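PDB 6D1P: glycosyl hydrolases family 2, sugar binding domain protein from Bacteroides uniformis str. 3978 T3 ii, which probably hydrolyses O-glycosidic bonds as a beta-glucuronidase of glycoside hydrolase family 2, cleaving glucuronic acid from its conjugates. Local coordinates for residues A[173-178]-A[397-402]; A[179-184]-A[429-434]; A[183-188]-A[582-587]; A[423-428]-A[463-468]. One frame throughout, in Å; residues are numbered along the deposited sequence.

Contact 1: residues A[173-178]-A[397-402]; sequences DTEMIP and ESYKNQ. With K (potassium ion), chain K; NA (sodium ion), chain D.
Here a metal-binding loop of the sugar-binding domain rests on the first turns of helix 397-414 of the TIM barrel. The loop opens with a type I turn, D173 to M176, reinforced by an Asx turn in which D173 OD1 accepts from E175 N. From the helix, Y399 reaches across to I177: with CG anti to its backbone N, chi1 176° carries the ring out, and the two side chains cross at about a right angle. I177 CG2 lies over one face of that ring, 3.7 Å from the Y399 centroid, a CH-pi contact, while T174 O sits at the ring edge. A branched aliphatic residue suits this place, since its other branch, CG1, can pack against Q402 CD at 3.4 Å. Q402 is fully extended and slides past I177 in the opposite direction, which brings both ends of its amide to one residue's backbone. I177 N donates to Q402 OE1 at 3.0 Å from above the carbonyl plane, and Q402 NE2 gives a weak bond to I177 O. E175 OE1 bonds to G396 N and, through a water, to Y399 N. The loop turns its carbonyls to a potassium ion, and the peptide before P178 is cis; K is held by D173 O, P178 O, two waters and M176 O, the last at 2.5 Å.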
loop_
_atom_site.group_PDB
_atom_site.type_symbol
_atom_site.label_atom_id
_atom_site.label_comp_id
_atom_site.label_asym_id
_atom_site.label_seq_id
_atom_site.Cartn_x
_atom_site.Cartn_y
_atom_site.Cartn_z
ATOM N N ASP A 173 2.135 7.783 -14.848
ATOM C CA ASP A 173 1.869 9.032 -15.554
ATOM C C ASP A 173 2.234 8.845 -17.023
ATOM O O ASP A 173 3.420 8.821 -17.370
ATOM C CB ASP A 173 2.662 10.162 -14.907
ATOM C CG ASP A 173 2.427 11.505 -15.556
ATOM O OD1 ASP A 173 1.722 11.583 -16.583
ATOM O OD2 ASP A 173 2.970 12.497 -15.020
ATOM N N THR A 174 1.228 8.748 -17.898
ATOM C CA THR A 174 1.567 8.464 -19.293
ATOM C C THR A 174 2.250 9.629 -19.990
ATOM O O THR A 174 2.801 9.430 -21.076
ATOM C CB THR A 174 0.326 8.036 -20.088
ATOM O OG1 THR A 174 -0.622 9.115 -20.160
ATOM C CG2 THR A 174 -0.329 6.839 -19.422
ATOM N N GLU A 175 2.247 10.818 -19.395
ATOM C CA GLU A 175 2.917 11.985 -19.952
ATOM C C GLU A 175 4.325 12.161 -19.401
ATOM O O GLU A 175 4.924 13.233 -19.562
ATOM C CB GLU A 175 2.076 13.243 -19.696
ATOM C CG GLU A 175 0.748 13.254 -20.445
ATOM C CD GLU A 175 0.896 13.358 -21.983
ATOM O OE1 GLU A 175 1.942 13.846 -22.492
ATOM O OE2 GLU A 175 -0.061 12.960 -22.692
ATOM N N MET A 176 4.848 11.133 -18.743
ATOM C CA MET A 176 6.197 11.109 -18.200
ATOM C C MET A 176 6.939 9.913 -18.792
ATOM O O MET A 176 6.384 8.812 -18.871
ATOM C CB MET A 176 6.147 11.023 -16.666
ATOM C CG MET A 176 7.481 11.168 -15.969
ATOM S SD MET A 176 7.307 10.985 -14.185
ATOM C CE MET A 176 6.945 9.239 -14.029
ATOM N N ILE A 177 8.178 10.121 -19.222
ATOM C CA ILE A 177 8.988 8.997 -19.696
ATOM C C ILE A 177 9.756 8.476 -18.489
ATOM O O ILE A 177 10.061 9.268 -17.582
ATOM C CB ILE A 177 9.935 9.397 -20.847
ATOM C CG1 ILE A 177 10.833 10.575 -20.468
ATOM C CG2 ILE A 177 9.167 9.737 -22.124
ATOM C CD1 ILE A 177 12.009 10.738 -21.433
ATOM N N PRO A 178 10.070 7.161 -18.406
ATOM C CA PRO A 178 9.711 6.118 -19.374
ATOM C C PRO A 178 8.287 5.640 -19.234
ATOM O O PRO A 178 7.627 5.918 -18.247
ATOM C CB PRO A 178 10.657 4.975 -19.015
ATOM C CG PRO A 178 10.750 5.086 -17.511
ATOM C CD PRO A 178 10.825 6.593 -17.271
ATOM N N GLU A 397 3.583 18.228 -24.889
ATOM C CA GLU A 397 4.741 19.118 -24.812
ATOM C C GLU A 397 5.565 18.839 -23.571
ATOM O O GLU A 397 6.792 18.995 -23.577
ATOM C CB GLU A 397 4.311 20.587 -24.819
ATOM C CG GLU A 397 4.235 21.189 -26.202
ATOM C CD GLU A 397 5.478 20.897 -27.057
ATOM O OE1 GLU A 397 6.606 21.264 -26.658
ATOM O OE2 GLU A 397 5.329 20.289 -28.145
ATOM N N SER A 398 4.898 18.477 -22.490
ATOM C CA SER A 398 5.597 18.249 -21.239
ATOM C C SER A 398 6.447 16.994 -21.340
ATOM O O SER A 398 7.604 16.965 -20.895
ATOM C CB SER A 398 4.565 18.144 -20.113
ATOM O OG SER A 398 5.207 18.296 -18.877
ATOM N N TYR A 399 5.866 15.955 -21.938
ATOM C CA TYR A 399 6.574 14.730 -22.253
ATOM C C TYR A 399 7.795 15.019 -23.131
ATOM O O TYR A 399 8.909 14.579 -22.822
ATOM C CB TYR A 399 5.562 13.787 -22.905
ATOM C CG TYR A 399 5.993 12.427 -23.441
ATOM C CD1 TYR A 399 5.411 11.261 -22.946
ATOM C CD2 TYR A 399 6.899 12.308 -24.493
ATOM C CE1 TYR A 399 5.730 10.033 -23.449
ATOM C CE2 TYR A 399 7.235 11.061 -25.009
ATOM C CZ TYR A 399 6.642 9.934 -24.478
ATOM O OH TYR A 399 6.933 8.683 -24.959
ATOM N N LYS A 400 7.614 15.791 -24.212
ATOM C CA LYS A 400 8.734 16.066 -25.121
ATOM C C LYS A 400 9.810 16.900 -24.435
ATOM O O LYS A 400 11.010 16.690 -24.653
ATOM C CB LYS A 400 8.256 16.791 -26.384
ATOM C CG LYS A 400 7.392 15.982 -27.326
ATOM C CD LYS A 400 6.755 16.888 -28.393
ATOM C CE LYS A 400 5.295 16.504 -28.689
ATOM N NZ LYS A 400 5.016 16.421 -30.169
ATOM N N ASN A 401 9.396 17.859 -23.610
ATOM C CA ASN A 401 10.367 18.658 -22.883
ATOM C C ASN A 401 11.150 17.822 -21.893
ATOM O O ASN A 401 12.319 18.116 -21.640
ATOM C CB ASN A 401 9.670 19.814 -22.169
ATOM C CG ASN A 401 9.531 21.026 -23.061
ATOM O OD1 ASN A 401 10.303 21.199 -24.011
ATOM N ND2 ASN A 401 8.538 21.864 -22.779
ATOM N N GLN A 402 10.529 16.804 -21.301
ATOM C CA GLN A 402 11.280 15.961 -20.381
ATOM C C GLN A 402 12.364 15.191 -21.129
ATOM O O GLN A 402 13.494 15.070 -20.648
ATOM C CB GLN A 402 10.349 15.003 -19.619
ATOM C CG GLN A 402 11.148 14.010 -18.747
ATOM C CD GLN A 402 10.301 12.928 -18.088
ATOM O OE1 GLN A 402 9.095 12.815 -18.336
ATOM N NE2 GLN A 402 10.928 12.135 -17.229
HETATM K K K K . 5.321 6.891 -17.619
HETATM NA NA NA D . -2.418 8.195 -21.841
HETATM O O HOH W 1 4.416 6.393 -15.201
HETATM O O HOH W 2 3.083 16.066 -22.278
HETATM O O HOH W 3 7.193 14.919 -17.842
HETATM O O HOH W 4 -3.915 10.398 -23.029
HETATM O O HOH W 5 3.106 5.245 -19.210
#

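Contact 2: residues A[179-184]-A[429-434]; sequences SDMSDF and NDWPGD. With NA (sodium ion), chain D.
The backbone of 179-184 begins with a type I turn, S179 to S182, closed by S182 N to S179 O at 2.8 Å; across from it the chain leaves strand 420-432, after a corner at D430. S179 does double duty. Its OG lies anti to the backbone N (chi1 158°), accepts from M181 N at 2.7 Å to make an ST turn, and donates its own proton to D434 OD2 at 2.9 Å, coming from above the carboxylate plane. Serine fits because one short hydroxyl can both accept and donate. A water tightens the same link, accepting from D180 N and donating to D434 OD2. M181 carries the rest of the contact. M181 and D434 reach toward each other tip to tip, M181 CG lying 3.3 Å from D434 OD1; the bend at chi3 (70°) then turns CE to W431 NE1, at 3.5 Å, and to P432 O. The sulfur stands obliquely to the indole, a Met-aromatic contact, and W431 also takes a cation-pi contact from R391. At G433, with phi at 145°, a beta-carbon would be jammed against the preceding carbonyl O and would run into M181 SD, so glycine suits the place. D434 OD1 is paired with R50 of the second subunit, a charge that probably helps keep the buried carboxylate ionised. D434 O binds a sodium ion together with T174 OG1 of the same chain and S44 OG of the second subunit, so the arrangement is that of an interdomain seam ending in a metal site at the dimer interface.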
loop_
_atom_site.group_PDB
_atom_site.type_symbol
_atom_site.label_atom_id
_atom_site.label_comp_id
_atom_site.label_asym_id
_atom_site.label_seq_id
_atom_site.Cartn_x
_atom_site.Cartn_y
_atom_site.Cartn_z
ATOM N N SER A 179 7.849 4.853 -20.200
ATOM C CA SER A 179 6.495 4.338 -20.208
ATOM C C SER A 179 6.337 3.186 -19.243
ATOM O O SER A 179 7.222 2.325 -19.116
ATOM C CB SER A 179 6.126 3.855 -21.602
ATOM O OG SER A 179 5.071 2.927 -21.523
ATOM N N ASP A 180 5.154 3.116 -18.628
ATOM C CA ASP A 180 4.901 1.956 -17.783
ATOM C C ASP A 180 4.747 0.667 -18.583
ATOM O O ASP A 180 4.584 -0.402 -17.990
ATOM C CB ASP A 180 3.658 2.185 -16.918
ATOM C CG ASP A 180 3.963 3.006 -15.665
ATOM O OD1 ASP A 180 4.637 2.481 -14.746
ATOM O OD2 ASP A 180 3.540 4.177 -15.613
ATOM N N MET A 181 4.765 0.725 -19.907
ATOM C CA MET A 181 4.881 -0.512 -20.662
ATOM C C MET A 181 6.296 -1.089 -20.630
ATOM O O MET A 181 6.493 -2.216 -21.093
ATOM C CB MET A 181 4.418 -0.272 -22.095
ATOM C CG MET A 181 2.999 0.297 -22.173
ATOM S SD MET A 181 2.383 0.469 -23.853
ATOM C CE MET A 181 2.176 -1.261 -24.289
ATOM N N SER A 182 7.266 -0.358 -20.070
ATOM C CA SER A 182 8.647 -0.814 -20.002
ATOM C C SER A 182 8.770 -2.084 -19.172
ATOM O O SER A 182 8.014 -2.309 -18.220
ATOM C CB SER A 182 9.540 0.267 -19.396
ATOM O OG SER A 182 9.646 1.385 -20.262
ATOM N N ASP A 183 9.768 -2.897 -19.528
ATOM C CA ASP A 183 10.083 -4.148 -18.840
ATOM C C ASP A 183 11.025 -3.942 -17.642
ATOM O O ASP A 183 11.969 -4.712 -17.410
ATOM C CB ASP A 183 10.654 -5.124 -19.864
ATOM C CG ASP A 183 10.800 -6.542 -19.327
ATOM O OD1 ASP A 183 9.904 -7.031 -18.610
ATOM O OD2 ASP A 183 11.827 -7.185 -19.671
ATOM N N PHE A 184 10.791 -2.892 -16.861
ATOM C CA PHE A 184 11.487 -2.665 -15.598
ATOM C C PHE A 184 10.583 -1.812 -14.720
ATOM O O PHE A 184 9.599 -1.233 -15.195
ATOM C CB PHE A 184 12.866 -2.013 -15.821
ATOM C CG PHE A 184 12.810 -0.658 -16.487
ATOM C CD1 PHE A 184 12.778 -0.545 -17.880
ATOM C CD2 PHE A 184 12.833 0.501 -15.734
ATOM C CE1 PHE A 184 12.750 0.707 -18.511
ATOM C CE2 PHE A 184 12.797 1.765 -16.351
ATOM C CZ PHE A 184 12.758 1.859 -17.751
ATOM N N ASN A 429 10.837 2.421 -29.617
ATOM C CA ASN A 429 9.820 3.444 -29.827
ATOM C C ASN A 429 8.781 3.041 -30.871
ATOM O O ASN A 429 7.874 3.821 -31.155
ATOM C CB ASN A 429 10.479 4.766 -30.202
ATOM C CG ASN A 429 11.406 5.266 -29.119
ATOM O OD1 ASN A 429 12.628 5.219 -29.272
ATOM N ND2 ASN A 429 10.837 5.736 -28.008
ATOM N N ASP A 430 8.891 1.859 -31.452
ATOM C CA ASP A 430 7.842 1.335 -32.300
ATOM C C ASP A 430 6.756 0.601 -31.512
ATOM O O ASP A 430 5.856 0.024 -32.130
ATOM C CB ASP A 430 8.444 0.393 -33.336
ATOM C CG ASP A 430 9.170 -0.780 -32.693
ATOM O OD1 ASP A 430 9.198 -0.856 -31.432
ATOM O OD2 ASP A 430 9.705 -1.628 -33.453
ATOM N N TRP A 431 6.835 0.578 -30.175
ATOM C CA TRP A 431 5.862 -0.139 -29.358
ATOM C C TRP A 431 4.741 0.817 -28.941
ATOM O O TRP A 431 4.984 1.716 -28.123
ATOM C CB TRP A 431 6.545 -0.731 -28.133
ATOM C CG TRP A 431 5.801 -1.843 -27.506
ATOM C CD1 TRP A 431 4.482 -1.861 -27.194
ATOM C CD2 TRP A 431 6.334 -3.104 -27.074
ATOM N NE1 TRP A 431 4.139 -3.063 -26.629
ATOM C CE2 TRP A 431 5.261 -3.845 -26.531
ATOM C CE3 TRP A 431 7.606 -3.682 -27.099
ATOM C CZ2 TRP A 431 5.420 -5.131 -26.016
ATOM C CZ3 TRP A 431 7.757 -4.968 -26.598
ATOM C CH2 TRP A 431 6.671 -5.681 -26.075
ATOM N N PRO A 432 3.534 0.692 -29.484
ATOM C CA PRO A 432 2.440 1.611 -29.146
ATOM C C PRO A 432 1.648 1.187 -27.910
ATOM O O PRO A 432 1.742 0.060 -27.441
ATOM C CB PRO A 432 1.531 1.524 -30.382
ATOM C CG PRO A 432 1.725 0.154 -30.868
ATOM C CD PRO A 432 3.192 -0.161 -30.636
ATOM N N GLY A 433 0.818 2.112 -27.421
ATOM C CA GLY A 433 -0.204 1.716 -26.468
ATOM C C GLY A 433 -0.552 2.695 -25.366
ATOM O O GLY A 433 -1.643 2.621 -24.779
ATOM N N ASP A 434 0.363 3.615 -25.060
ATOM C CA ASP A 434 0.091 4.548 -23.978
ATOM C C ASP A 434 -0.883 5.650 -24.379
ATOM O O ASP A 434 -1.423 6.311 -23.498
ATOM C CB ASP A 434 1.401 5.151 -23.466
ATOM C CG ASP A 434 1.981 4.366 -22.299
ATOM O OD1 ASP A 434 1.493 3.237 -22.040
ATOM O OD2 ASP A 434 2.908 4.881 -21.632
HETATM NA NA NA D . -2.418 8.195 -21.841
HETATM O O HOH W 5 3.106 5.245 -19.210
HETATM O O HOH W 4 -3.915 10.398 -23.029
#

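Contact 3: residues A[183-188]-A[582-587]; sequences DFNLYG and STPLRP
An ST turn within the type I turn T583 to R586, on the loop that follows strand 581-582 of the TIM-barrel domain, receives the loop 183-188 of the sugar-binding domain. At its centre is the threonine hydroxyl. T583 OG1, anti to its backbone N (chi1 169°), accepts from L585 N at 3.2 Å in a nearly straight bond (169°) and donates to D183 OD1 at 2.7 Å, meeting the carboxylate from above its plane. With OG1 engaged on both sides, the rotation of T583 is fixed. D183, its CG anti to the backbone N, is held at both oxygens: OD1 by T583, OD2 by N595. D183 OD1 and R586 NH1 share a water, by weak bonds on both sides, while R586 NH2 turns to G56 O of the second subunit. Around it the packing is side chain against backbone. L585 CD1 rests on D183 CA at 3.6 Å. P584 takes the second position of the turn, where proline's fixed phi (-75°) suits a type I turn; P584 CD lies 3.4 Å from F184 O. F184 itself points away, its ring meeting H331 and Y366. Further along, a water accepts from N185 N and donates to S582 O at 2.7 Å, bridging the two backbones. Y187 OH touches S582 CB at 3.8 Å, but its hydrogen bond goes to D333, one of the residues that bind a sodium ion, and S582 OG bonds to Y593 O. The whole is a loop-on-loop seam of the family-2 assembly, in which the sugar-binding domain leans on a barrel loop through an ST turn.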
loop_
_atom_site.group_PDB
_atom_site.type_symbol
_atom_site.label_atom_id
_atom_site.label_comp_id
_atom_site.label_asym_id
_atom_site.label_seq_id
_atom_site.Cartn_x
_atom_site.Cartn_y
_atom_site.Cartn_z
ATOM N N ASP A 183 9.768 -2.897 -19.528
ATOM C CA ASP A 183 10.083 -4.148 -18.840
ATOM C C ASP A 183 11.025 -3.942 -17.642
ATOM O O ASP A 183 11.969 -4.712 -17.410
ATOM C CB ASP A 183 10.654 -5.124 -19.864
ATOM C CG ASP A 183 10.800 -6.542 -19.327
ATOM O OD1 ASP A 183 9.904 -7.031 -18.610
ATOM O OD2 ASP A 183 11.827 -7.185 -19.671
ATOM N N PHE A 184 10.791 -2.892 -16.861
ATOM C CA PHE A 184 11.487 -2.665 -15.598
ATOM C C PHE A 184 10.583 -1.812 -14.720
ATOM O O PHE A 184 9.599 -1.233 -15.195
ATOM C CB PHE A 184 12.866 -2.013 -15.821
ATOM C CG PHE A 184 12.810 -0.658 -16.487
ATOM C CD1 PHE A 184 12.778 -0.545 -17.880
ATOM C CD2 PHE A 184 12.833 0.501 -15.734
ATOM C CE1 PHE A 184 12.750 0.707 -18.511
ATOM C CE2 PHE A 184 12.797 1.765 -16.351
ATOM C CZ PHE A 184 12.758 1.859 -17.751
ATOM N N ASN A 185 10.894 -1.761 -13.420
ATOM C CA ASN A 185 10.095 -0.939 -12.506
ATOM C C ASN A 185 10.503 0.518 -12.641
ATOM O O ASN A 185 11.691 0.820 -12.796
ATOM C CB ASN A 185 10.261 -1.362 -11.046
ATOM C CG ASN A 185 9.835 -2.799 -10.789
ATOM O OD1 ASN A 185 10.679 -3.676 -10.547
ATOM N ND2 ASN A 185 8.528 -3.042 -10.801
ATOM N N LEU A 186 9.509 1.415 -12.611
ATOM C CA LEU A 186 9.727 2.850 -12.412
ATOM C C LEU A 186 9.779 3.058 -10.905
ATOM O O LEU A 186 8.768 3.349 -10.254
ATOM C CB LEU A 186 8.633 3.693 -13.059
ATOM C CG LEU A 186 8.696 4.046 -14.558
ATOM C CD1 LEU A 186 8.876 2.820 -15.449
ATOM C CD2 LEU A 186 7.441 4.834 -14.991
ATOM N N TYR A 187 10.984 2.911 -10.358
ATOM C CA TYR A 187 11.196 2.900 -8.921
ATOM C C TYR A 187 10.908 4.263 -8.293
ATOM O O TYR A 187 11.057 5.307 -8.919
ATOM C CB TYR A 187 12.636 2.482 -8.625
ATOM C CG TYR A 187 12.870 0.992 -8.653
ATOM C CD1 TYR A 187 12.070 0.140 -7.903
ATOM C CD2 TYR A 187 13.884 0.434 -9.433
ATOM C CE1 TYR A 187 12.280 -1.227 -7.903
ATOM C CE2 TYR A 187 14.111 -0.949 -9.445
ATOM C CZ TYR A 187 13.291 -1.773 -8.676
ATOM O OH TYR A 187 13.476 -3.143 -8.649
ATOM N N GLY A 188 10.513 4.240 -7.024
ATOM C CA GLY A 188 10.248 5.458 -6.275
ATOM C C GLY A 188 11.223 5.633 -5.124
ATOM O O GLY A 188 11.726 4.657 -4.560
ATOM N N SER A 582 14.176 -7.137 -11.383
ATOM C CA SER A 582 12.728 -7.141 -11.229
ATOM C C SER A 582 12.044 -6.384 -12.364
ATOM O O SER A 582 12.498 -5.316 -12.794
ATOM C CB SER A 582 12.325 -6.506 -9.908
ATOM O OG SER A 582 10.902 -6.437 -9.801
ATOM N N THR A 583 10.928 -6.938 -12.835
ATOM C CA THR A 583 10.116 -6.281 -13.823
ATOM C C THR A 583 8.654 -6.449 -13.445
ATOM O O THR A 583 8.253 -7.535 -12.998
ATOM C CB THR A 583 10.346 -6.845 -15.225
ATOM O OG1 THR A 583 9.340 -6.321 -16.096
ATOM C CG2 THR A 583 10.266 -8.359 -15.210
ATOM N N PRO A 584 7.837 -5.406 -13.614
ATOM C CA PRO A 584 6.426 -5.520 -13.225
ATOM C C PRO A 584 5.626 -6.351 -14.197
ATOM O O PRO A 584 4.484 -6.710 -13.881
ATOM C CB PRO A 584 5.938 -4.060 -13.208
ATOM C CG PRO A 584 6.826 -3.375 -14.216
ATOM C CD PRO A 584 8.157 -4.079 -14.169
ATOM N N LEU A 585 6.202 -6.670 -15.361
ATOM C CA LEU A 585 5.467 -7.238 -16.481
ATOM C C LEU A 585 5.349 -8.749 -16.432
ATOM O O LEU A 585 4.558 -9.315 -17.188
ATOM C CB LEU A 585 6.138 -6.849 -17.798
ATOM C CG LEU A 585 6.314 -5.363 -18.073
ATOM C CD1 LEU A 585 6.739 -5.208 -19.497
ATOM C CD2 LEU A 585 5.015 -4.567 -17.774
ATOM N N ARG A 586 6.107 -9.424 -15.580
ATOM C CA ARG A 586 6.165 -10.880 -15.585
ATOM C C ARG A 586 5.700 -11.446 -14.244
ATOM O O ARG A 586 6.506 -12.022 -13.495
ATOM C CB ARG A 586 7.584 -11.342 -15.907
ATOM C CG ARG A 586 8.140 -10.826 -17.237
ATOM C CD ARG A 586 7.855 -11.758 -18.400
ATOM N NE ARG A 586 6.432 -11.842 -18.725
ATOM C CZ ARG A 586 5.800 -11.011 -19.559
ATOM N NH1 ARG A 586 6.464 -10.034 -20.158
ATOM N NH2 ARG A 586 4.495 -11.153 -19.794
ATOM N N PRO A 587 4.401 -11.343 -13.925
ATOM C CA PRO A 587 3.912 -11.947 -12.671
ATOM C C PRO A 587 4.121 -13.448 -12.597
ATOM O O PRO A 587 4.256 -14.002 -11.501
ATOM C CB PRO A 587 2.418 -11.590 -12.674
ATOM C CG PRO A 587 2.094 -11.435 -14.134
ATOM C CD PRO A 587 3.298 -10.722 -14.682
HETATM O O HOH W 6 8.606 -8.399 -20.721
HETATM O O HOH W 7 13.256 -2.838 -12.176
#

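Contact 4: residues A[423-428]-A[463-468]; sequences WGLGNE and TAIRRC
E428 OE2 is the best-held polar atom, gripped by two hydrogen bonds: one from R466 NH1 at 2.6 Å, nearly straight (166°), and one with a glycerol probably from the crystallisation liquor. A long ion pair to R467 NH1, 3.8 Å away, adds charge but no directed N-H. The two arginines use the carboxylate differently. R466, extended from CG to NE alongside E428 and pointing the same way, meets OE2 in its guanidinium plane. R467 bends at chi3 and stacks, its plane 18° from the carboxylate, with E428 CG 3.5 Å from R467 NE. E428 OE1 is in a salt bridge with R391; three arginines nearby would tend to lower the pKa of E428, though D430 shares R467. The pair sits at the end of a beta-alpha-beta unit of the TIM barrel: strands 420-432 and 462-466, joined by helix 440-457, run parallel, with a beta bulge shifting the register by one between G424 and N427. A464 N bonds to W423 O at 2.9 Å, L425 N to A464 O at 2.8 Å, and beyond the bulge E428 N to R466 O at 2.9 Å. L425 CB packs on I465 CG2 at 3.6 Å, both leucine and isoleucine facing M447 of helix 440-457.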
loop_
_atom_site.group_PDB
_atom_site.type_symbol
_atom_site.label_atom_id
_atom_site.label_comp_id
_atom_site.label_asym_id
_atom_site.label_seq_id
_atom_site.Cartn_x
_atom_site.Cartn_y
_atom_site.Cartn_z
ATOM N N TRP A 423 25.481 7.933 -27.113
ATOM C CA TRP A 423 24.263 8.463 -26.516
ATOM C C TRP A 423 23.071 7.818 -27.209
ATOM O O TRP A 423 22.889 7.993 -28.420
ATOM C CB TRP A 423 24.178 9.978 -26.664
ATOM C CG TRP A 423 25.306 10.780 -26.089
ATOM C CD1 TRP A 423 26.041 11.730 -26.737
ATOM C CD2 TRP A 423 25.809 10.735 -24.745
ATOM N NE1 TRP A 423 26.971 12.273 -25.883
ATOM C CE2 TRP A 423 26.847 11.682 -24.655
ATOM C CE3 TRP A 423 25.476 9.990 -23.609
ATOM C CZ2 TRP A 423 27.570 11.889 -23.479
ATOM C CZ3 TRP A 423 26.181 10.205 -22.441
ATOM C CH2 TRP A 423 27.212 11.148 -22.380
ATOM N N GLY A 424 22.263 7.077 -26.456
ATOM C CA GLY A 424 21.036 6.502 -26.999
ATOM C C GLY A 424 19.855 7.455 -26.857
ATOM O O GLY A 424 19.711 8.140 -25.852
ATOM N N LEU A 425 19.009 7.494 -27.890
ATOM C CA LEU A 425 17.870 8.415 -27.891
ATOM C C LEU A 425 16.546 7.761 -27.520
ATOM O O LEU A 425 15.594 8.476 -27.201
ATOM C CB LEU A 425 17.726 9.090 -29.258
ATOM C CG LEU A 425 19.028 9.674 -29.822
ATOM C CD1 LEU A 425 18.820 10.143 -31.262
ATOM C CD2 LEU A 425 19.570 10.807 -28.947
ATOM N N GLY A 426 16.459 6.438 -27.539
ATOM C CA GLY A 426 15.226 5.786 -27.140
ATOM C C GLY A 426 15.318 4.305 -27.405
ATOM O O GLY A 426 16.235 3.829 -28.081
ATOM N N ASN A 427 14.343 3.581 -26.862
ATOM C CA ASN A 427 14.312 2.128 -26.947
ATOM C C ASN A 427 12.910 1.659 -27.306
ATOM O O ASN A 427 11.933 2.053 -26.661
ATOM C CB ASN A 427 14.769 1.503 -25.625
ATOM C CG ASN A 427 14.724 0.008 -25.656
ATOM O OD1 ASN A 427 15.463 -0.641 -26.417
ATOM N ND2 ASN A 427 13.854 -0.568 -24.830
ATOM N N GLU A 428 12.821 0.815 -28.334
ATOM C CA GLU A 428 11.553 0.258 -28.801
ATOM C C GLU A 428 10.482 1.338 -28.929
ATOM O O GLU A 428 9.363 1.222 -28.422
ATOM C CB GLU A 428 11.112 -0.887 -27.881
ATOM C CG GLU A 428 12.161 -2.024 -27.895
ATOM C CD GLU A 428 11.759 -3.272 -27.127
ATOM O OE1 GLU A 428 10.743 -3.251 -26.379
ATOM O OE2 GLU A 428 12.479 -4.293 -27.273
ATOM N N THR A 463 25.168 9.008 -31.825
ATOM C CA THR A 463 23.835 8.679 -31.354
ATOM C C THR A 463 23.460 7.271 -31.793
ATOM O O THR A 463 23.889 6.790 -32.847
ATOM C CB THR A 463 22.791 9.669 -31.874
ATOM O OG1 THR A 463 22.685 9.553 -33.291
ATOM C CG2 THR A 463 23.159 11.092 -31.504
ATOM N N ALA A 464 22.665 6.607 -30.954
ATOM C CA ALA A 464 22.116 5.292 -31.251
ATOM C C ALA A 464 20.644 5.255 -30.832
ATOM O O ALA A 464 20.192 6.081 -30.034
ATOM C CB ALA A 464 22.912 4.186 -30.534
ATOM N N ILE A 465 19.892 4.296 -31.396
ATOM C CA ILE A 465 18.633 3.824 -30.818
ATOM C C ILE A 465 18.543 2.324 -31.047
ATOM O O ILE A 465 19.348 1.736 -31.768
ATOM C CB ILE A 465 17.374 4.506 -31.397
ATOM C CG1 ILE A 465 17.262 4.221 -32.902
ATOM C CG2 ILE A 465 17.342 5.993 -31.048
ATOM C CD1 ILE A 465 16.042 4.835 -33.584
ATOM N N ARG A 466 17.528 1.711 -30.434
ATOM C CA ARG A 466 17.277 0.279 -30.555
ATOM C C ARG A 466 15.828 0.030 -30.959
ATOM O O ARG A 466 14.904 0.559 -30.332
ATOM C CB ARG A 466 17.584 -0.476 -29.244
ATOM C CG ARG A 466 17.451 -1.997 -29.432
ATOM C CD ARG A 466 17.599 -2.851 -28.186
ATOM N NE ARG A 466 17.140 -4.197 -28.504
ATOM C CZ ARG A 466 15.882 -4.596 -28.374
ATOM N NH1 ARG A 466 14.984 -3.757 -27.883
ATOM N NH2 ARG A 466 15.520 -5.823 -28.723
ATOM N N ARG A 467 15.638 -0.776 -32.006
ATOM C CA ARG A 467 14.336 -1.297 -32.428
ATOM C C ARG A 467 13.337 -0.168 -32.699
ATOM O O ARG A 467 12.416 0.088 -31.923
ATOM C CB ARG A 467 13.752 -2.261 -31.393
ATOM C CG ARG A 467 12.841 -3.289 -32.014
ATOM C CD ARG A 467 11.981 -3.986 -31.002
ATOM N NE ARG A 467 10.705 -3.284 -30.831
ATOM C CZ ARG A 467 9.636 -3.832 -30.262
ATOM N NH1 ARG A 467 9.712 -5.075 -29.817
ATOM N NH2 ARG A 467 8.489 -3.155 -30.157
ATOM N N CYS A 468 13.541 0.495 -33.836
ATOM C CA CYS A 468 12.526 1.402 -34.380
ATOM C C CYS A 468 12.853 1.538 -35.870
ATOM O O CYS A 468 13.559 2.464 -36.271
ATOM C CB CYS A 468 12.498 2.752 -33.696
ATOM S SG CYS A 468 11.090 3.766 -34.290
#

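Contacts 1, 2 and 3 are successive footings of one loop, 173-188, of the sugar-binding domain on the TIM barrel, and contacts 2 and 3 share D183 and F184. Centres of contacts 1 and 2 lie 13 Å apart, those of 2 and 3 12 Å; P178 CG touches F184 CZ at 3.8 Å. The sodium ion held by T174 and D434 joins contacts 1 and 2, and all three reach the second subunit. Contact 4 shares strand 420-432 with contact 2, and the D430 OD1 to R467 NH2 salt bridge of 2.7 Å also ties them. The C-terminal strand ends of contact 4 lie where TIM-barrel enzymes place their active site, so the pocket is probably there.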